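PDB 3U24: putative Lipoprotein from Shewanella oneidensis, which is of unknown function but binds zinc and calcium ions and belongs to the DUF885 family, whose clan suggests kinship with zinc-dependent metallopeptidases. Local coordinates for residues N89-D93 with S424-K429; V145-E150 with L205-F210; R273-M278 with Y466-L470. All blocks are in the same frame, centred on the assembly; numbering follows the deposited sequence.

Contact 1 of 3, residues N89-D93 with S424-K429; sequences NETID and SPSLVK
Asp93 has its CG anti to the carbonyl carbon (chi1 -66°), which brings the carboxylate across to Ser426. Ser426 in turn holds OG between its backbone N and carbonyl carbon (chi1 82°), facing that carboxylate. Ser426 OG donates to Asp93 OD1 at 3.0 Å. It meets the oxygen on its syn side, somewhat out of the carboxylate plane. The same OG accepts from Lys429 N at 3.0 Å, so Ser426 is the N-cap of helix 427-432 and Asp93 helps to hold the capping hydroxyl. A water takes a hydrogen bond from Val428 N at 3.0 Å and gives a weak one to Asp93 OD2. The helix start near this carboxylate would probably stabilise its negative charge.

A second polar group lies beside the first. Asn89 ND2 donates to Ser424 O over 3.1 Å, almost straight at 174°. Ser424 O lies in the amide plane of Asn89, but ND2 stands above the plane of the Ser424 carbonyl. Lys429 NZ, in the conformer described, reaches Ser424 O from the opposite face at 3.2 Å. Its bond to Asn89 OD1 is weak, and it also bonds to Tyr558 O. The lysine stem is used too: its CD packs on Ile92 CG2 at 3.9 Å.

The contact joins the beginning of helix 88-111 to the turn that opens helix 427-432. Val428 also rests on Leu96 and Ile97, further along helix 88-111. Phe25 of helix 25-39 touches Asp93, and Leu569 of helix 563-571 touches Ile92.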
ATOM      1  N   ASN A  89      -0.337  23.389  -6.912  1.00 27.73           N
ATOM      2  CA  ASN A  89      -1.220  22.496  -6.153  1.00 29.21           C
ATOM      3  C   ASN A  89      -2.547  22.160  -6.821  1.00 26.76           C
ATOM      4  O   ASN A  89      -3.060  21.018  -6.706  1.00 24.56           O
ATOM      5  CB  ASN A  89      -1.557  23.070  -4.759  1.00 32.61           C
ATOM      6  CG  ASN A  89      -0.776  22.392  -3.661  1.00 37.84           C
ATOM      7  OD1 ASN A  89       0.377  21.960  -3.862  1.00 39.00           O
ATOM      8  ND2 ASN A  89      -1.406  22.262  -2.489  1.00 44.90           N
ATOM      9  N   GLU A  90      -3.143  23.174  -7.430  1.00 24.93           N
ATOM     10  CA  GLU A  90      -4.392  22.977  -8.126  1.00 24.61           C
ATOM     11  C   GLU A  90      -4.191  22.071  -9.344  1.00 23.97           C
ATOM     12  O   GLU A  90      -5.058  21.236  -9.650  1.00 22.62           O
ATOM     13  CB  GLU A  90      -4.991  24.307  -8.534  1.00 25.52           C
ATOM     14  CG  GLU A  90      -5.544  25.114  -7.371  1.00 25.93           C
ATOM     15  CD  GLU A  90      -5.921  26.517  -7.770  1.00 27.37           C
ATOM     16  OE1 GLU A  90      -5.459  26.939  -8.869  1.00 28.49           O
ATOM     17  OE2 GLU A  90      -6.670  27.206  -7.000  1.00 27.86           O
ATOM     18  N   THR A  91      -3.044  22.190 -10.015  1.00 24.21           N
ATOM     19  CA  THR A  91      -2.836  21.371 -11.203  1.00 24.47           C
ATOM     20  C   THR A  91      -2.616  19.912 -10.796  1.00 22.90           C
ATOM     21  O   THR A  91      -3.089  18.993 -11.444  1.00 21.74           O
ATOM     22  CB  THR A  91      -1.737  21.936 -12.151  1.00 25.79           C
ATOM     23  OG1 THR A  91      -1.820  21.230 -13.399  1.00 27.17           O
ATOM     24  CG2 THR A  91      -0.364  21.757 -11.611  1.00 25.60           C
ATOM     25  N   ILE A  92      -1.960  19.705  -9.673  1.00 23.09           N
ATOM     26  CA  ILE A  92      -1.855  18.341  -9.092  1.00 22.67           C
ATOM     27  C   ILE A  92      -3.234  17.770  -8.768  1.00 22.25           C
ATOM     28  O   ILE A  92      -3.573  16.673  -9.228  1.00 21.44           O
ATOM     29  CB  ILE A  92      -0.919  18.298  -7.881  1.00 22.40           C
ATOM     30  CG1 ILE A  92       0.530  18.556  -8.365  1.00 22.72           C
ATOM     31  CG2 ILE A  92      -1.046  16.945  -7.167  1.00 21.63           C
ATOM     32  CD1 ILE A  92       1.467  19.027  -7.270  1.00 23.22           C
ATOM     33  N   ASP A  93      -4.054  18.537  -8.057  1.00 22.38           N
ATOM     34  CA  ASP A  93      -5.426  18.115  -7.789  1.00 22.60           C
ATOM     35  C   ASP A  93      -6.235  17.844  -9.075  1.00 22.15           C
ATOM     36  O   ASP A  93      -6.990  16.856  -9.146  1.00 20.68           O
ATOM     37  CB  ASP A  93      -6.150  19.123  -6.892  1.00 23.99           C
ATOM     38  CG  ASP A  93      -5.540  19.197  -5.476  1.00 25.56           C
ATOM     39  OD1 ASP A  93      -4.639  18.384  -5.184  1.00 27.12           O
ATOM     40  OD2 ASP A  93      -5.944  20.062  -4.671  1.00 26.81           O
ATOM     41  N   SER A 424       2.288  21.914   2.402  1.00 45.36           N
ATOM     42  CA  SER A 424       1.247  22.413   1.463  1.00 45.10           C
ATOM     43  C   SER A 424       0.109  21.427   1.147  1.00 39.85           C
ATOM     44  O   SER A 424      -0.070  21.001   0.025  1.00 34.37           O
ATOM     45  CB  SER A 424       1.920  22.879   0.165  1.00 49.42           C
ATOM     46  OG  SER A 424       2.619  24.103   0.394  1.00 56.18           O
ATOM     47  N   PRO A 425      -0.701  21.092   2.145  1.00 37.48           N
ATOM     48  CA  PRO A 425      -1.634  19.981   1.938  1.00 34.97           C
ATOM     49  C   PRO A 425      -2.883  20.308   1.092  1.00 32.75           C
ATOM     50  O   PRO A 425      -3.250  21.447   0.909  1.00 32.32           O
ATOM     51  CB  PRO A 425      -2.067  19.650   3.376  1.00 36.28           C
ATOM     52  CG  PRO A 425      -2.054  20.993   4.053  1.00 37.28           C
ATOM     53  CD  PRO A 425      -0.938  21.794   3.420  1.00 36.55           C
ATOM     54  N   SER A 426      -3.516  19.291   0.553  1.00 30.66           N
ATOM     55  CA  SER A 426      -4.840  19.452  -0.003  1.00 29.68           C
ATOM     56  C   SER A 426      -5.642  18.213   0.291  1.00 28.37           C
ATOM     57  O   SER A 426      -5.087  17.110   0.400  1.00 28.32           O
ATOM     58  CB  SER A 426      -4.794  19.696  -1.508  1.00 28.63           C
ATOM     59  OG  SER A 426      -4.671  18.482  -2.200  1.00 28.40           O
ATOM     60  N   LEU A 427      -6.949  18.393   0.414  1.00 28.47           N
ATOM     61  CA  LEU A 427      -7.845  17.272   0.655  1.00 28.55           C
ATOM     62  C   LEU A 427      -7.699  16.224  -0.444  1.00 26.55           C
ATOM     63  O   LEU A 427      -7.525  15.069  -0.158  1.00 26.86           O
ATOM     64  CB  LEU A 427      -9.294  17.772   0.793  1.00 30.79           C
ATOM     65  CG  LEU A 427     -10.330  16.834   1.459  1.00 32.67           C
ATOM     66  CD1 LEU A 427      -9.824  16.179   2.747  1.00 31.82           C
ATOM     67  CD2 LEU A 427     -11.628  17.601   1.743  1.00 32.65           C
ATOM     68  N   VAL A 428      -7.695  16.637  -1.711  1.00 25.94           N
ATOM     69  CA  VAL A 428      -7.509  15.709  -2.825  1.00 24.38           C
ATOM     70  C   VAL A 428      -6.223  14.864  -2.753  1.00 24.36           C
ATOM     71  O   VAL A 428      -6.277  13.665  -2.963  1.00 24.10           O
ATOM     72  CB  VAL A 428      -7.634  16.439  -4.174  1.00 23.72           C
ATOM     73  CG1 VAL A 428      -7.272  15.523  -5.340  1.00 22.03           C
ATOM     74  CG2 VAL A 428      -9.063  16.962  -4.318  1.00 23.29           C
ATOM     75  N   LYS A 429      -5.084  15.479  -2.452  0.50 24.31           N
ATOM     76  CA  LYS A 429      -3.840  14.732  -2.311  0.50 24.09           C
ATOM     77  C   LYS A 429      -3.879  13.814  -1.124  0.50 24.50           C
ATOM     78  O   LYS A 429      -3.319  12.729  -1.186  0.50 25.33           O
ATOM     79  CB  LYS A 429      -2.620  15.640  -2.156  0.50 23.75           C
ATOM     80  CG  LYS A 429      -2.328  16.517  -3.351  0.50 23.26           C
ATOM     81  CD  LYS A 429      -0.910  17.088  -3.284  0.50 22.70           C
ATOM     82  CE  LYS A 429      -0.726  18.049  -2.126  0.50 22.14           C
ATOM     83  NZ  LYS A 429       0.243  19.095  -2.524  0.50 22.04           N
TER
HETATM   84  O   HOH W   1      -8.326  19.500  -2.437  1.00 35.43           O

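Contact 2 of 3, residues V145-E150 with L205-F210; sequences VLARME and LFKTRF. With EDO (1,2-ethanediol), chain Y; EDO (1,2-ethanediol), chain P.
Glu150 and Arg209 stack flat instead of meeting end on. Their carboxylate and guanidinium planes are 11° apart, and the two side chains run side by side, pointing the same way. Glu150 CG sits over the centre of one guanidinium face, 3.2 Å from Arg209 CZ. Leu205 CD2 lies over the opposite face, toward its rim. The salt bridge between Glu150 OE2 and Arg209 NH2 is long at 3.8 Å, and no N-H points at the oxygen. A water donates to Glu150 OE2 and accepts weakly from Arg209 NH2, so it links the two charges.

The guanidinium edge has its own partner. Arg209 NH1 donates to Leu146 O at 2.9 Å, approaching from well above the carbonyl plane. A further water donates to both Met149 O and Arg209 O and ties the two backbones together.

Beneath this lies an apolar layer. Met149 is a selenomethionine. Its chain bends at chi3 (-61°), which sets the methyl over the Phe206 ring. Met149 CE is 3.5 Å from the Phe206 ring centroid and only 3° off the normal, a CH-pi contact within a Met-aromatic pair. Val145 CG1 reaches Phe206 CZ at 3.8 Å. Leu146 CD1 presses on Phe206 CA at 3.4 Å. Phe127 of helix 124-131 touches Val145 and Met149, while Leu189 and Val193 of helix 187-195 touch Phe206.

Glu150 N bonds to Ala147 O and lies too far from Leu146 O to bond it. Arg209 NH1 gives that carbonyl a donor, and its positive charge probably strengthens the bond. The carboxylate of Glu150 adds electrostatic attraction without a direct hydrogen bond.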
ATOM      1  N   VAL A 145     -25.679   1.213  12.446  1.00 20.40           N
ATOM      2  CA  VAL A 145     -25.656  -0.213  12.159  1.00 20.01           C
ATOM      3  C   VAL A 145     -27.103  -0.757  11.978  1.00 20.20           C
ATOM      4  O   VAL A 145     -27.385  -1.544  11.058  1.00 19.02           O
ATOM      5  CB  VAL A 145     -24.970  -0.965  13.315  1.00 20.27           C
ATOM      6  CG1 VAL A 145     -25.165  -2.469  13.170  1.00 19.81           C
ATOM      7  CG2 VAL A 145     -23.498  -0.590  13.349  1.00 19.91           C
ATOM      8  N   LEU A 146     -28.008  -0.314  12.863  1.00 20.20           N
ATOM      9  CA  LEU A 146     -29.406  -0.710  12.747  1.00 20.92           C
ATOM     10  C   LEU A 146     -29.912  -0.441  11.307  1.00 20.60           C
ATOM     11  O   LEU A 146     -30.423  -1.350  10.679  1.00 20.12           O
ATOM     12  CB  LEU A 146     -30.292  -0.028  13.819  1.00 21.38           C
ATOM     13  CG  LEU A 146     -31.799  -0.297  13.880  1.00 21.87           C
ATOM     14  CD1 LEU A 146     -32.064  -1.787  14.066  1.00 22.50           C
ATOM     15  CD2 LEU A 146     -32.401   0.510  15.021  1.00 22.30           C
ATOM     16  N   ALA A 147     -29.671   0.770  10.781  1.00 20.20           N
ATOM     17  CA  ALA A 147     -30.139   1.168   9.454  1.00 20.09           C
ATOM     18  C   ALA A 147     -29.357   0.452   8.359  1.00 19.72           C
ATOM     19  O   ALA A 147     -29.925   0.021   7.338  1.00 20.09           O
ATOM     20  CB  ALA A 147     -30.082   2.722   9.267  1.00 19.43           C
ATOM     21  N   ARG A 148     -28.056   0.300   8.559  1.00 19.58           N
ATOM     22  CA  ARG A 148     -27.206  -0.297   7.526  1.00 19.40           C
ATOM     23  C   ARG A 148     -27.499  -1.788   7.277  1.00 20.07           C
ATOM     24  O   ARG A 148     -27.214  -2.319   6.202  1.00 19.40           O
ATOM     25  CB  ARG A 148     -25.727  -0.055   7.882  1.00 19.01           C
ATOM     26  CG  ARG A 148     -24.701  -0.323   6.780  1.00 18.35           C
ATOM     27  CD  ARG A 148     -23.257  -0.195   7.292  1.00 17.93           C
ATOM     28  NE  ARG A 148     -22.302  -0.306   6.199  1.00 17.55           N
ATOM     29  CZ  ARG A 148     -21.931   0.728   5.439  1.00 17.77           C
ATOM     30  NH1 ARG A 148     -22.389   1.973   5.693  1.00 17.66           N
ATOM     31  NH2 ARG A 148     -21.086   0.529   4.431  1.00 17.56           N
HETATM   32  N   MSE A 149     -28.026  -2.474   8.292  1.00 21.09           N
HETATM   33  CA  MSE A 149     -28.418  -3.880   8.144  1.00 22.39           C
HETATM   34  C   MSE A 149     -29.626  -4.134   7.199  1.00 23.34           C
HETATM   35  O   MSE A 149     -29.738  -5.247   6.640  1.00 22.63           O
HETATM   36  CB  MSE A 149     -28.685  -4.531   9.518  1.00 22.52           C
HETATM   37  CG  MSE A 149     -27.423  -4.778  10.331  1.00 22.32           C
HETATM   38 SE   MSE A 149     -27.797  -5.855  11.934  0.90 22.85          SE
HETATM   39  CE  MSE A 149     -29.062  -4.619  12.788  1.00 22.78           C
ATOM     40  N   GLU A 150     -30.477  -3.112   7.016  1.00 25.97           N
ATOM     41  CA  GLU A 150     -31.732  -3.227   6.249  1.00 28.40           C
ATOM     42  C   GLU A 150     -31.514  -3.968   4.966  1.00 26.33           C
ATOM     43  O   GLU A 150     -32.179  -4.968   4.719  1.00 26.45           O
ATOM     44  CB  GLU A 150     -32.325  -1.865   5.864  1.00 34.00           C
ATOM     45  CG  GLU A 150     -33.330  -1.258   6.852  1.00 42.23           C
ATOM     46  CD  GLU A 150     -33.696   0.219   6.555  1.00 47.85           C
ATOM     47  OE1 GLU A 150     -32.833   1.136   6.807  1.00 47.54           O
ATOM     48  OE2 GLU A 150     -34.859   0.448   6.100  1.00 55.09           O
ATOM     49  N   LEU A 205     -36.010  -4.378  17.002  1.00 25.92           N
ATOM     50  CA  LEU A 205     -35.794  -4.227  15.575  1.00 25.71           C
ATOM     51  C   LEU A 205     -34.377  -4.703  15.197  1.00 25.62           C
ATOM     52  O   LEU A 205     -34.150  -5.337  14.128  1.00 25.01           O
ATOM     53  CB  LEU A 205     -35.946  -2.783  15.187  1.00 25.90           C
ATOM     54  CG  LEU A 205     -35.786  -2.461  13.686  1.00 26.09           C
ATOM     55  CD1 LEU A 205     -36.744  -3.302  12.822  1.00 25.78           C
ATOM     56  CD2 LEU A 205     -35.912  -0.942  13.429  1.00 25.59           C
ATOM     57  N   PHE A 206     -33.426  -4.376  16.066  1.00 25.30           N
ATOM     58  CA  PHE A 206     -32.042  -4.746  15.837  1.00 25.87           C
ATOM     59  C   PHE A 206     -31.946  -6.265  15.748  1.00 26.80           C
ATOM     60  O   PHE A 206     -31.289  -6.800  14.867  1.00 26.31           O
ATOM     61  CB  PHE A 206     -31.135  -4.214  16.953  1.00 25.89           C
ATOM     62  CG  PHE A 206     -29.676  -4.244  16.596  1.00 25.64           C
ATOM     63  CD1 PHE A 206     -28.984  -5.437  16.549  1.00 25.19           C
ATOM     64  CD2 PHE A 206     -29.004  -3.079  16.284  1.00 25.26           C
ATOM     65  CE1 PHE A 206     -27.646  -5.478  16.189  1.00 24.82           C
ATOM     66  CE2 PHE A 206     -27.662  -3.126  15.905  1.00 25.38           C
ATOM     67  CZ  PHE A 206     -26.982  -4.333  15.881  1.00 24.57           C
ATOM     68  N   LYS A 207     -32.612  -6.954  16.662  1.00 28.78           N
ATOM     69  CA  LYS A 207     -32.535  -8.411  16.705  1.00 31.92           C
ATOM     70  C   LYS A 207     -33.163  -9.037  15.431  1.00 31.03           C
ATOM     71  O   LYS A 207     -32.579  -9.921  14.787  1.00 28.76           O
ATOM     72  CB  LYS A 207     -33.208  -8.946  17.980  1.00 34.42           C
ATOM     73  CG  LYS A 207     -33.086 -10.445  18.196  1.00 37.89           C
ATOM     74  CD  LYS A 207     -31.623 -10.986  18.100  1.00 39.98           C
ATOM     75  CE  LYS A 207     -31.485 -12.506  18.355  1.00 41.75           C
ATOM     76  NZ  LYS A 207     -30.199 -13.075  17.805  1.00 42.20           N
ATOM     77  N   THR A 208     -34.354  -8.555  15.092  1.00 30.56           N
ATOM     78  CA  THR A 208     -35.027  -8.970  13.877  1.00 29.89           C
ATOM     79  C   THR A 208     -34.067  -8.750  12.683  1.00 28.98           C
ATOM     80  O   THR A 208     -33.801  -9.669  11.919  1.00 29.86           O
ATOM     81  CB  THR A 208     -36.353  -8.181  13.703  1.00 30.30           C
ATOM     82  OG1 THR A 208     -37.221  -8.431  14.838  1.00 31.82           O
ATOM     83  CG2 THR A 208     -37.071  -8.539  12.360  1.00 29.43           C
ATOM     84  N   ARG A 209     -33.519  -7.552  12.523  1.00 28.04           N
ATOM     85  CA  ARG A 209     -32.647  -7.323  11.369  1.00 27.53           C
ATOM     86  C   ARG A 209     -31.382  -8.157  11.410  1.00 26.49           C
ATOM     87  O   ARG A 209     -30.901  -8.567  10.362  1.00 25.91           O
ATOM     88  CB  ARG A 209     -32.286  -5.860  11.228  1.00 27.10           C
ATOM     89  CG  ARG A 209     -33.415  -5.057  10.674  1.00 27.71           C
ATOM     90  CD  ARG A 209     -32.952  -3.680  10.229  1.00 27.68           C
ATOM     91  NE  ARG A 209     -34.121  -2.953   9.807  1.00 28.00           N
ATOM     92  CZ  ARG A 209     -34.276  -1.645   9.886  1.00 29.29           C
ATOM     93  NH1 ARG A 209     -33.306  -0.843  10.358  1.00 29.32           N
ATOM     94  NH2 ARG A 209     -35.433  -1.113   9.480  1.00 29.56           N
ATOM     95  N   PHE A 210     -30.878  -8.437  12.607  1.00 27.02           N
ATOM     96  CA  PHE A 210     -29.609  -9.174  12.766  1.00 27.76           C
ATOM     97  C   PHE A 210     -29.800 -10.636  12.370  1.00 29.21           C
ATOM     98  O   PHE A 210     -28.900 -11.264  11.797  1.00 28.84           O
ATOM     99  CB  PHE A 210     -29.141  -9.051  14.193  1.00 27.97           C
ATOM    100  CG  PHE A 210     -27.886  -9.819  14.532  1.00 28.28           C
ATOM    101  CD1 PHE A 210     -27.930 -11.150  14.833  1.00 28.63           C
ATOM    102  CD2 PHE A 210     -26.666  -9.158  14.665  1.00 28.39           C
ATOM    103  CE1 PHE A 210     -26.770 -11.845  15.187  1.00 29.12           C
ATOM    104  CE2 PHE A 210     -25.512  -9.842  15.037  1.00 28.24           C
ATOM    105  CZ  PHE A 210     -25.569 -11.196  15.290  1.00 28.49           C
TER
HETATM  106  C1  EDO Y 610     -34.689  -4.778   2.235  1.00 40.65           C
HETATM  107  O1  EDO Y 610     -34.339  -5.111   3.593  1.00 33.38           O
HETATM  108  C2  EDO Y 610     -33.903  -5.518   1.130  1.00 42.31           C
HETATM  109  O2  EDO Y 610     -32.810  -6.347   1.595  1.00 42.77           O
HETATM  110  C1  EDO P 600     -18.026  -2.215   2.532  1.00 37.05           C
HETATM  111  O1  EDO P 600     -17.988  -3.336   3.432  1.00 32.15           O
HETATM  112  C2  EDO P 600     -19.302  -2.176   1.668  1.00 36.58           C
HETATM  113  O2  EDO P 600     -20.401  -1.774   2.486  1.00 32.92           O
HETATM  114  O   HOH W   2     -31.206  -7.396   7.694  1.00 28.48           O
HETATM  115  O   HOH W   3     -36.306   1.761   7.897  1.00 52.76           O

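Contact 3 of 3, residues R273-M278 with Y466-L470; sequences RVQGEM and YKWNL
A knob-into-hole contact joins the nearly antiparallel helices 260-289 and 459-485. Their local axes approach to 10.0 Å, with 159° between their directions. Tyr466 is the knob, seated among Arg273, Val274, Glu277 and Met278. With CG anti to its carbonyl carbon (chi1 -75°), its ring extends toward helix 260-289. Tyr466 CB meets Met278 CG at 3.4 Å, the two side chains sliding past each other in opposite directions. Val274 CG1 touches Tyr466 CB at 3.7 Å, on the same side of the ring plane as Met278 CG. Farther out, Tyr466 CE2 lies 3.7 Å from Glu277 CB, whose carboxylate turns away to a salt bridge with Lys280.

One turn on, Leu470 continues the packing. Its CG lies 3.8 Å from Val274 CG1. Leu470 CD1 and Met278 SE, a selenomethionine atom, meet tip to tip at 3.5 Å. No hydrogen bond crosses between the segments, so the join is made by packing.

Further helices close round the pair. Ile302 and Ile306 of helix 298-309 touch Met278. Arg447 touches Tyr466 and Asn469 from helix 435-451, which also carries the zinc ligand Glu439.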
ATOM      1  N   ARG A 273      22.819  -6.213 -12.374  0.70 30.25           N
ATOM      2  CA  ARG A 273      23.815  -5.277 -11.843  0.70 31.21           C
ATOM      3  C   ARG A 273      23.999  -5.505 -10.326  0.70 30.33           C
ATOM      4  O   ARG A 273      25.128  -5.634  -9.839  0.70 30.47           O
ATOM      5  CB  ARG A 273      23.410  -3.799 -12.132  0.70 33.00           C
ATOM      6  CG  ARG A 273      24.229  -2.727 -11.367  0.70 35.47           C
ATOM      7  CD  ARG A 273      23.727  -1.257 -11.444  0.70 37.44           C
ATOM      8  NE  ARG A 273      22.458  -1.007 -10.721  0.70 37.02           N
ATOM      9  CZ  ARG A 273      22.319  -0.864  -9.401  0.70 36.87           C
ATOM     10  NH1 ARG A 273      21.089  -0.675  -8.913  0.70 34.48           N
ATOM     11  NH2 ARG A 273      23.383  -0.914  -8.586  0.70 36.95           N
ATOM     12  N   VAL A 274      22.882  -5.590  -9.601  1.00 28.77           N
ATOM     13  CA  VAL A 274      22.897  -5.740  -8.141  1.00 28.26           C
ATOM     14  C   VAL A 274      23.577  -7.063  -7.734  1.00 27.95           C
ATOM     15  O   VAL A 274      24.512  -7.043  -6.951  1.00 27.28           O
ATOM     16  CB  VAL A 274      21.480  -5.588  -7.508  1.00 27.82           C
ATOM     17  CG1 VAL A 274      21.478  -6.101  -6.069  1.00 27.58           C
ATOM     18  CG2 VAL A 274      20.989  -4.123  -7.571  1.00 27.49           C
ATOM     19  N   GLN A 275      23.156  -8.180  -8.331  1.00 27.95           N
ATOM     20  CA  GLN A 275      23.772  -9.492  -8.081  1.00 29.58           C
ATOM     21  C   GLN A 275      25.288  -9.514  -8.363  1.00 30.22           C
ATOM     22  O   GLN A 275      26.046 -10.095  -7.601  1.00 30.16           O
ATOM     23  CB  GLN A 275      23.072 -10.609  -8.875  1.00 30.49           C
ATOM     24  CG  GLN A 275      21.651 -10.935  -8.396  1.00 31.00           C
ATOM     25  CD  GLN A 275      20.917 -11.937  -9.283  1.00 31.48           C
ATOM     26  OE1 GLN A 275      21.275 -12.139 -10.428  1.00 34.55           O
ATOM     27  NE2 GLN A 275      19.884 -12.552  -8.755  1.00 31.86           N
ATOM     28  N   GLY A 276      25.714  -8.846  -9.430  1.00 31.70           N
ATOM     29  CA  GLY A 276      27.133  -8.718  -9.768  1.00 32.35           C
ATOM     30  C   GLY A 276      27.892  -7.984  -8.681  1.00 34.09           C
ATOM     31  O   GLY A 276      28.979  -8.420  -8.305  1.00 33.98           O
ATOM     32  N   GLU A 277      27.334  -6.876  -8.169  1.00 34.38           N
ATOM     33  CA  GLU A 277      27.981  -6.170  -7.065  1.00 35.20           C
ATOM     34  C   GLU A 277      28.038  -7.020  -5.792  1.00 34.85           C
ATOM     35  O   GLU A 277      29.070  -7.047  -5.105  1.00 35.46           O
ATOM     36  CB  GLU A 277      27.299  -4.848  -6.769  1.00 36.67           C
ATOM     37  CG  GLU A 277      27.463  -3.868  -7.931  1.00 40.70           C
ATOM     38  CD  GLU A 277      28.915  -3.637  -8.297  1.00 42.25           C
ATOM     39  OE1 GLU A 277      29.650  -3.137  -7.428  1.00 45.33           O
ATOM     40  OE2 GLU A 277      29.326  -4.000  -9.431  1.00 47.41           O
HETATM   41  N   MSE A 278      26.948  -7.716  -5.493  1.00 30.38           N
HETATM   42  CA  MSE A 278      26.939  -8.640  -4.369  1.00 30.45           C
HETATM   43  C   MSE A 278      28.003  -9.749  -4.488  1.00 31.76           C
HETATM   44  O   MSE A 278      28.595 -10.129  -3.469  1.00 31.96           O
HETATM   45  CB  MSE A 278      25.569  -9.285  -4.203  1.00 29.65           C
HETATM   46  CG  MSE A 278      24.505  -8.320  -3.756  1.00 29.02           C
HETATM   47 SE   MSE A 278      22.752  -9.144  -3.839  1.00 29.34          SE
HETATM   48  CE  MSE A 278      22.741  -9.878  -1.992  1.00 27.31           C
ATOM     49  N   TYR A 466      21.857  -4.462  -0.697  1.00 25.37           N
ATOM     50  CA  TYR A 466      21.562  -5.062  -1.972  1.00 25.43           C
ATOM     51  C   TYR A 466      20.523  -6.194  -1.885  1.00 25.82           C
ATOM     52  O   TYR A 466      19.656  -6.287  -2.765  1.00 24.84           O
ATOM     53  CB  TYR A 466      22.823  -5.551  -2.636  1.00 26.08           C
ATOM     54  CG  TYR A 466      23.701  -4.466  -3.235  1.00 26.66           C
ATOM     55  CD1 TYR A 466      23.171  -3.472  -4.026  1.00 26.60           C
ATOM     56  CD2 TYR A 466      25.089  -4.501  -3.067  1.00 27.54           C
ATOM     57  CE1 TYR A 466      23.985  -2.523  -4.629  1.00 27.20           C
ATOM     58  CE2 TYR A 466      25.907  -3.533  -3.611  1.00 27.71           C
ATOM     59  CZ  TYR A 466      25.355  -2.563  -4.417  1.00 27.38           C
ATOM     60  OH  TYR A 466      26.159  -1.615  -4.973  1.00 27.12           O
ATOM     61  N   LYS A 467      20.549  -7.012  -0.829  1.00 26.48           N
ATOM     62  CA  LYS A 467      19.550  -8.079  -0.724  1.00 27.97           C
ATOM     63  C   LYS A 467      18.168  -7.445  -0.588  1.00 28.20           C
ATOM     64  O   LYS A 467      17.181  -7.897  -1.215  1.00 25.96           O
ATOM     65  CB  LYS A 467      19.808  -9.051   0.450  1.00 29.73           C
ATOM     66  CG  LYS A 467      18.619  -9.953   0.782  1.00 32.20           C
ATOM     67  CD  LYS A 467      18.788 -10.699   2.096  1.00 37.67           C
ATOM     68  CE  LYS A 467      17.584 -11.595   2.443  1.00 40.40           C
ATOM     69  NZ  LYS A 467      16.554 -10.880   3.294  1.00 44.65           N
ATOM     70  N   TRP A 468      18.120  -6.402   0.235  1.00 27.69           N
ATOM     71  CA  TRP A 468      16.917  -5.607   0.426  1.00 28.60           C
ATOM     72  C   TRP A 468      16.432  -4.969  -0.855  1.00 26.69           C
ATOM     73  O   TRP A 468      15.267  -5.047  -1.186  1.00 26.07           O
ATOM     74  CB  TRP A 468      17.249  -4.564   1.476  1.00 31.39           C
ATOM     75  CG  TRP A 468      16.127  -3.818   2.123  1.00 34.27           C
ATOM     76  CD1 TRP A 468      15.771  -2.484   1.913  1.00 36.75           C
ATOM     77  CD2 TRP A 468      15.250  -4.279   3.201  1.00 35.58           C
ATOM     78  NE1 TRP A 468      14.736  -2.117   2.752  1.00 37.74           N
ATOM     79  CE2 TRP A 468      14.380  -3.142   3.540  1.00 36.55           C
ATOM     80  CE3 TRP A 468      15.083  -5.483   3.877  1.00 37.33           C
ATOM     81  CZ2 TRP A 468      13.403  -3.229   4.510  1.00 38.49           C
ATOM     82  CZ3 TRP A 468      14.089  -5.556   4.853  1.00 38.27           C
ATOM     83  CH2 TRP A 468      13.275  -4.451   5.166  1.00 38.11           C
ATOM     84  N   ASN A 469      17.324  -4.377  -1.624  1.00 25.91           N
ATOM     85  CA  ASN A 469      16.948  -3.818  -2.915  1.00 25.65           C
ATOM     86  C   ASN A 469      16.390  -4.878  -3.856  1.00 24.82           C
ATOM     87  O   ASN A 469      15.440  -4.605  -4.615  1.00 23.09           O
ATOM     88  CB  ASN A 469      18.169  -3.148  -3.562  1.00 27.61           C
ATOM     89  CG  ASN A 469      17.812  -2.075  -4.590  1.00 28.21           C
ATOM     90  OD1 ASN A 469      18.445  -2.009  -5.619  1.00 30.57           O
ATOM     91  ND2 ASN A 469      16.835  -1.212  -4.293  1.00 29.38           N
ATOM     92  N   LEU A 470      16.969  -6.082  -3.837  1.00 24.60           N
ATOM     93  CA  LEU A 470      16.444  -7.165  -4.679  1.00 25.06           C
ATOM     94  C   LEU A 470      14.953  -7.481  -4.428  1.00 25.61           C
ATOM     95  O   LEU A 470      14.230  -7.837  -5.357  1.00 24.14           O
ATOM     96  CB  LEU A 470      17.284  -8.444  -4.557  1.00 25.84           C
ATOM     97  CG  LEU A 470      18.617  -8.422  -5.312  1.00 26.33           C
ATOM     98  CD1 LEU A 470      19.445  -9.643  -4.940  1.00 27.66           C
ATOM     99  CD2 LEU A 470      18.382  -8.356  -6.825  1.00 25.57           C
TER

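The three contacts share no helix and do not touch one another. Contact 3 is buried and relies on side-chain packing between two long helices. Contacts 1 and 2 are partly buried and combine hydrogen bonds, waters and charge with apolar packing. Contact 1 caps a helix start, whereas in contact 2 an arginine gives a donor to a backbone carbonyl. Along the chain, contact 2 is nested within the loop closed by contact 1, while contacts 1 and 3 interleave. Contacts 2 and 3 lie on opposite sides of the chain's centre, their own centres about 56 Å apart.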